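Local coordinates for 3-oxoacyl-[acyl-carrier protein] synthase (Thermus thermophilus, PDB 1UB7) that probably catalyses the first condensation of fatty acid synthesis, joining an acetyl unit from acetyl-CoA to malonyl-ACP with release of carbon dioxide, at residues V58-L61 against L62-P66; A91-Q94 against A95-L99. All coordinates share one frame; numbering follows the deposited sequence.

Contact 1: V58-L61 against L62-P66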
ATOM      1  N   VAL A  58      -5.050  13.770  11.681  1.00 30.38           N
ATOM      2  CA  VAL A  58      -4.168  14.814  11.181  1.00 32.95           C
ATOM      3  C   VAL A  58      -4.545  16.181  11.784  1.00 35.84           C
ATOM      4  O   VAL A  58      -3.659  17.003  12.062  1.00 35.28           O
ATOM      5  CB  VAL A  58      -4.165  14.881   9.632  1.00 32.32           C
ATOM      6  CG1 VAL A  58      -3.213  15.990   9.174  1.00 32.49           C
ATOM      7  CG2 VAL A  58      -3.703  13.551   9.056  1.00 20.39           C
ATOM      8  N   GLU A  59      -5.841  16.431  11.991  1.00 31.43           N
ATOM      9  CA  GLU A  59      -6.262  17.699  12.609  1.00 33.57           C
ATOM     10  C   GLU A  59      -5.646  17.819  14.001  1.00 30.59           C
ATOM     11  O   GLU A  59      -5.199  18.890  14.408  1.00 34.07           O
ATOM     12  CB  GLU A  59      -7.787  17.786  12.723  1.00 26.04           C
ATOM     13  CG  GLU A  59      -8.461  18.128  11.424  1.00 23.82           C
ATOM     14  CD  GLU A  59      -9.943  17.831  11.438  1.00 30.78           C
ATOM     15  OE1 GLU A  59     -10.440  17.329  12.467  1.00 36.48           O
ATOM     16  OE2 GLU A  59     -10.612  18.092  10.412  1.00 35.79           O
ATOM     17  N   ASP A  60      -5.619  16.712  14.731  1.00 30.38           N
ATOM     18  CA  ASP A  60      -5.055  16.730  16.058  1.00 27.57           C
ATOM     19  C   ASP A  60      -3.563  17.068  15.930  1.00 28.58           C
ATOM     20  O   ASP A  60      -3.023  17.849  16.715  1.00 32.14           O
ATOM     21  CB  ASP A  60      -5.260  15.364  16.739  1.00 29.34           C
ATOM     22  CG  ASP A  60      -4.727  15.347  18.158  1.00 30.88           C
ATOM     23  OD1 ASP A  60      -5.144  16.217  18.965  1.00 30.02           O
ATOM     24  OD2 ASP A  60      -3.885  14.477  18.467  1.00 31.24           O
ATOM     25  N   LEU A  61      -2.908  16.468  14.940  1.00 28.70           N
ATOM     26  CA  LEU A  61      -1.487  16.714  14.667  1.00 29.54           C
ATOM     27  C   LEU A  61      -1.289  18.219  14.434  1.00 29.31           C
ATOM     28  O   LEU A  61      -0.350  18.825  14.945  1.00 32.10           O
ATOM     29  CB  LEU A  61      -1.051  15.916  13.419  1.00 27.19           C
ATOM     30  CG  LEU A  61       0.431  15.980  13.009  1.00 39.18           C
ATOM     31  CD1 LEU A  61       0.815  14.688  12.285  1.00 27.47           C
ATOM     32  CD2 LEU A  61       0.700  17.211  12.119  1.00 19.40           C
ATOM     33  N   LEU A  62      -2.192  18.813  13.664  1.00 28.61           N
ATOM     34  CA  LEU A  62      -2.139  20.230  13.384  1.00 30.98           C
ATOM     35  C   LEU A  62      -2.447  21.112  14.602  1.00 34.37           C
ATOM     36  O   LEU A  62      -1.884  22.198  14.728  1.00 37.88           O
ATOM     37  CB  LEU A  62      -3.068  20.547  12.214  1.00 30.63           C
ATOM     38  CG  LEU A  62      -2.443  20.104  10.888  1.00 32.01           C
ATOM     39  CD1 LEU A  62      -3.329  20.541   9.748  1.00 31.15           C
ATOM     40  CD2 LEU A  62      -1.038  20.718  10.732  1.00 28.58           C
ATOM     41  N   ARG A  63      -3.324  20.666  15.502  1.00 36.15           N
ATOM     42  CA  ARG A  63      -3.605  21.465  16.703  1.00 35.22           C
ATOM     43  C   ARG A  63      -2.347  21.505  17.563  1.00 34.47           C
ATOM     44  O   ARG A  63      -1.963  22.560  18.060  1.00 32.45           O
ATOM     45  CB  ARG A  63      -4.762  20.877  17.522  1.00 37.63           C
ATOM     46  CG  ARG A  63      -6.148  21.317  17.058  1.00 50.77           C
ATOM     47  CD  ARG A  63      -6.813  22.289  18.048  1.00 64.28           C
ATOM     48  NE  ARG A  63      -5.934  23.391  18.455  1.00 69.16           N
ATOM     49  CZ  ARG A  63      -6.243  24.310  19.372  1.00 66.07           C
ATOM     50  NH1 ARG A  63      -7.418  24.285  19.996  1.00 65.52           N
ATOM     51  NH2 ARG A  63      -5.357  25.243  19.691  1.00 58.35           N
ATOM     52  N   ARG A  64      -1.688  20.354  17.710  1.00 34.64           N
ATOM     53  CA  ARG A  64      -0.472  20.253  18.524  1.00 27.91           C
ATOM     54  C   ARG A  64       0.772  20.824  17.838  1.00 32.86           C
ATOM     55  O   ARG A  64       1.709  21.298  18.504  1.00 28.48           O
ATOM     56  CB  ARG A  64      -0.187  18.781  18.871  1.00 33.89           C
ATOM     57  CG  ARG A  64      -1.392  17.979  19.384  1.00 31.45           C
ATOM     58  CD  ARG A  64      -1.225  16.501  19.039  1.00 29.97           C
ATOM     59  NE  ARG A  64      -0.085  15.898  19.717  1.00 33.45           N
ATOM     60  CZ  ARG A  64      -0.080  15.546  21.002  1.00 39.29           C
ATOM     61  NH1 ARG A  64      -1.162  15.739  21.756  1.00 37.70           N
ATOM     62  NH2 ARG A  64       1.001  14.989  21.529  1.00 25.43           N
ATOM     63  N   HIS A  65       0.795  20.759  16.510  1.00 34.44           N
ATOM     64  CA  HIS A  65       1.953  21.231  15.754  1.00 34.16           C
ATOM     65  C   HIS A  65       1.550  22.064  14.553  1.00 35.70           C
ATOM     66  O   HIS A  65       1.571  21.585  13.425  1.00 36.21           O
ATOM     67  CB  HIS A  65       2.768  20.036  15.271  1.00 33.09           C
ATOM     68  CG  HIS A  65       3.116  19.061  16.351  1.00 30.29           C
ATOM     69  ND1 HIS A  65       4.278  19.148  17.087  1.00 33.57           N
ATOM     70  CD2 HIS A  65       2.475  17.951  16.789  1.00 38.44           C
ATOM     71  CE1 HIS A  65       4.345  18.127  17.924  1.00 36.31           C
ATOM     72  NE2 HIS A  65       3.262  17.385  17.763  1.00 45.21           N
ATOM     73  N   PRO A  66       1.189  23.333  14.782  1.00 41.09           N
ATOM     74  CA  PRO A  66       0.770  24.276  13.735  1.00 37.72           C
ATOM     75  C   PRO A  66       1.784  24.385  12.596  1.00 40.59           C
ATOM     76  O   PRO A  66       2.995  24.480  12.836  1.00 38.99           O
ATOM     77  CB  PRO A  66       0.634  25.597  14.489  1.00 35.33           C
ATOM     78  CG  PRO A  66       0.326  25.172  15.899  1.00 40.37           C
ATOM     79  CD  PRO A  66       1.227  23.988  16.104  1.00 37.80           C
TER
HETATM   80  O   HOH W   1      -3.823  16.674  21.387  1.00 39.36           O
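Asp60 and Arg64 meet one turn apart on the last turns of helix 50-64, where the backbone is closed by four successive i to i+4 hydrogen bonds, from Leu62 N to Val58 O through His65 N to Leu61 O at 2.7 Å. His65 is the first residue to depart from helical geometry, yet its N-H still reaches back to the helix, and Leu61 O also lies in the plane of the imidazole at its edge, 3.5 Å from CD2. The tightly packed side is that of Val58 and Leu61, both buried against the sheet; from it Leu61 CD2 makes a modest contact with Leu62 CD2 at 4.2 Å. The polar side is more open and hydrated, and there the exposed Arg63 leads its end away. With CG anti to the backbone N (chi1 -178°), the Asp60 carboxylate swings beside the Arg64 chain, and OD2 comes 3.4 Å from Arg64 CD. The two charged planes are 42° apart, and OD2 stays 4.2 Å from Arg64 NE; no guanidinium N-H points at it, so the charges attract only at a distance. A water bridges the two, donating to Asp60 OD1 and accepting from Arg64 NH1 in the guanidinium plane. Asp60 OD2 takes the N-H of Ala9 and a salt bridge from Lys287, while Arg64 NH2 pairs with Asp291. The helix end is thereby fastened by charge to helix 281-292, while Val58 and Leu61 pack on Leu133 of strand 131-138 and Leu61 and His65 on Ala6 of strand 3-10.

Contact 2: A91-Q94 against A95-L99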
ATOM      1  N   ALA A  91      -5.057   9.545  -0.947  1.00 26.38           N
ATOM      2  CA  ALA A  91      -5.423  10.606  -1.874  1.00 32.00           C
ATOM      3  C   ALA A  91      -6.505  11.502  -1.239  1.00 35.00           C
ATOM      4  O   ALA A  91      -6.490  12.718  -1.413  1.00 33.98           O
ATOM      5  CB  ALA A  91      -5.910  10.006  -3.180  1.00 24.48           C
ATOM      6  N   LEU A  92      -7.425  10.908  -0.480  1.00 35.48           N
ATOM      7  CA  LEU A  92      -8.478  11.687   0.173  1.00 32.29           C
ATOM      8  C   LEU A  92      -7.862  12.606   1.233  1.00 31.18           C
ATOM      9  O   LEU A  92      -8.295  13.750   1.408  1.00 37.54           O
ATOM     10  CB  LEU A  92      -9.517  10.756   0.823  1.00 33.14           C
ATOM     11  CG  LEU A  92     -10.165   9.697  -0.086  1.00 29.96           C
ATOM     12  CD1 LEU A  92     -11.131   8.817   0.714  1.00 30.03           C
ATOM     13  CD2 LEU A  92     -10.896  10.386  -1.216  1.00 29.40           C
ATOM     14  N   VAL A  93      -6.847  12.114   1.936  1.00 30.89           N
ATOM     15  CA  VAL A  93      -6.180  12.906   2.974  1.00 28.18           C
ATOM     16  C   VAL A  93      -5.411  14.051   2.318  1.00 30.06           C
ATOM     17  O   VAL A  93      -5.420  15.176   2.809  1.00 29.06           O
ATOM     18  CB  VAL A  93      -5.186  12.043   3.800  1.00 31.09           C
ATOM     19  CG1 VAL A  93      -4.317  12.928   4.683  1.00 25.83           C
ATOM     20  CG2 VAL A  93      -5.950  11.047   4.652  1.00 26.51           C
ATOM     21  N   GLN A  94      -4.744  13.753   1.204  1.00 33.18           N
ATOM     22  CA  GLN A  94      -3.983  14.761   0.466  1.00 31.04           C
ATOM     23  C   GLN A  94      -4.907  15.922   0.042  1.00 29.76           C
ATOM     24  O   GLN A  94      -4.557  17.095   0.177  1.00 27.49           O
ATOM     25  CB  GLN A  94      -3.333  14.110  -0.759  1.00 28.31           C
ATOM     26  CG  GLN A  94      -2.742  15.081  -1.765  1.00 24.65           C
ATOM     27  CD  GLN A  94      -3.812  15.667  -2.653  1.00 34.98           C
ATOM     28  OE1 GLN A  94      -4.617  14.933  -3.231  1.00 35.93           O
ATOM     29  NE2 GLN A  94      -3.833  16.992  -2.771  1.00 29.21           N
ATOM     30  N   ALA A  95      -6.088  15.570  -0.459  1.00 26.64           N
ATOM     31  CA  ALA A  95      -7.079  16.548  -0.903  1.00 38.06           C
ATOM     32  C   ALA A  95      -7.557  17.410   0.275  1.00 40.99           C
ATOM     33  O   ALA A  95      -7.454  18.641   0.245  1.00 35.33           O
ATOM     34  CB  ALA A  95      -8.277  15.817  -1.563  1.00 31.18           C
ATOM     35  N   ARG A  96      -8.062  16.738   1.312  1.00 39.70           N
ATOM     36  CA  ARG A  96      -8.560  17.389   2.505  1.00 28.74           C
ATOM     37  C   ARG A  96      -7.628  18.475   3.016  1.00 30.28           C
ATOM     38  O   ARG A  96      -8.069  19.564   3.377  1.00 29.81           O
ATOM     39  CB  ARG A  96      -8.798  16.351   3.604  1.00 34.39           C
ATOM     40  CG  ARG A  96      -8.973  16.933   5.011  1.00 35.33           C
ATOM     41  CD  ARG A  96     -10.258  17.741   5.177  1.00 40.74           C
ATOM     42  NE  ARG A  96     -10.330  18.363   6.508  1.00 49.14           N
ATOM     43  CZ  ARG A  96      -9.705  19.488   6.865  1.00 52.99           C
ATOM     44  NH1 ARG A  96      -8.945  20.156   5.995  1.00 50.03           N
ATOM     45  NH2 ARG A  96      -9.832  19.948   8.106  1.00 50.45           N
ATOM     46  N   PHE A  97      -6.337  18.202   3.053  1.00 25.88           N
ATOM     47  CA  PHE A  97      -5.428  19.215   3.547  1.00 25.24           C
ATOM     48  C   PHE A  97      -4.754  20.021   2.435  1.00 28.76           C
ATOM     49  O   PHE A  97      -3.776  20.734   2.673  1.00 31.71           O
ATOM     50  CB  PHE A  97      -4.424  18.549   4.479  1.00 25.55           C
ATOM     51  CG  PHE A  97      -5.073  17.981   5.703  1.00 31.19           C
ATOM     52  CD1 PHE A  97      -5.379  18.800   6.783  1.00 29.51           C
ATOM     53  CD2 PHE A  97      -5.477  16.643   5.738  1.00 23.09           C
ATOM     54  CE1 PHE A  97      -6.087  18.293   7.883  1.00 38.39           C
ATOM     55  CE2 PHE A  97      -6.186  16.123   6.828  1.00 30.91           C
ATOM     56  CZ  PHE A  97      -6.493  16.950   7.904  1.00 33.23           C
ATOM     57  N   GLY A  98      -5.303  19.910   1.227  1.00 24.74           N
ATOM     58  CA  GLY A  98      -4.774  20.641   0.086  1.00 33.05           C
ATOM     59  C   GLY A  98      -3.267  20.609  -0.100  1.00 31.21           C
ATOM     60  O   GLY A  98      -2.637  21.647  -0.304  1.00 30.41           O
ATOM     61  N   LEU A  99      -2.688  19.412  -0.046  1.00 35.92           N
ATOM     62  CA  LEU A  99      -1.246  19.234  -0.204  1.00 31.93           C
ATOM     63  C   LEU A  99      -0.820  18.950  -1.645  1.00 32.72           C
ATOM     64  O   LEU A  99      -1.577  18.375  -2.441  1.00 28.24           O
ATOM     65  CB  LEU A  99      -0.761  18.063   0.641  1.00 24.98           C
ATOM     66  CG  LEU A  99      -1.154  18.002   2.097  1.00 35.88           C
ATOM     67  CD1 LEU A  99      -0.588  16.710   2.713  1.00 27.63           C
ATOM     68  CD2 LEU A  99      -0.631  19.241   2.798  1.00 29.38           C
TER
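Gln94 and Leu99 close a Schellman motif that ends helix 89-96, the helix of a beta-alpha-beta unit between strands 72-78 and 102-107. Leu99 N bonds to Gln94 O at 3.0 Å, nearly straight (171°), and inside this loop Gly98 N bonds to Ala95 O at 2.7 Å. Gly98, the C-prime residue, takes up positive phi, a conformation easy for glycine and costly for most other residues. The Gln94 side chain adds a second link: its chain bends at chi2 (-80°), folding the amide back so that NE2 donates to Leu99 O at 2.7 Å. NE2 lies in the carbonyl plane of Leu99, while Leu99 O sits 23° out of the Gln94 amide plane. Leu99 is thus gripped through both its N-H and its C=O by one residue. The other end of the amide is held across the dimer interface, where OE1 accepts from Gly182 N of the second subunit. Cut back to alanine, this position would probably leave Leu99 O and that neighbouring N-H without their amide mate and open a gap beside Asp181 of the second subunit. On another side of the helix, Val93 O receives Phe97 N, while Val93 CG1 touches Phe97 CD2 at 4.0 Å. Further out, Val93 packs on Val75 and Val77 of strand 72-78 and on Ala54 and Phe55 of helix 50-64, and Leu99 packs on Val72 and Val75. One ring face of Phe97 carries the aliphatic part of its sequence neighbour: Arg96 CG sits 3.4 Å above the ring plane, offset toward the rim.

In the fold
Both contacts are ends of helices, and they meet each other: Glu59 of contact 1 makes a salt bridge to Arg96 of contact 2 (OE2 to NH2, 3.1 Å), and Phe97 packs on Val58 and Leu62, with its CZ 3.6 Å from Val58 CB. Both rest on the five-stranded sheet, contact 1 on strands 3-10 and 131-138, contact 2 on strand 72-78. In contact 1 only Val58 and Leu61 are buried; in contact 2 all of 91-94 are, among sheet, helix 50-64 and second subunit, while Arg96 and Gly98 are exposed. Charge and water dominate the polar side of 58-66, which no other subunit touches. At 91-99 the neutral Gln94 amide serves the subunit interface, and Arg96 carries the charged link.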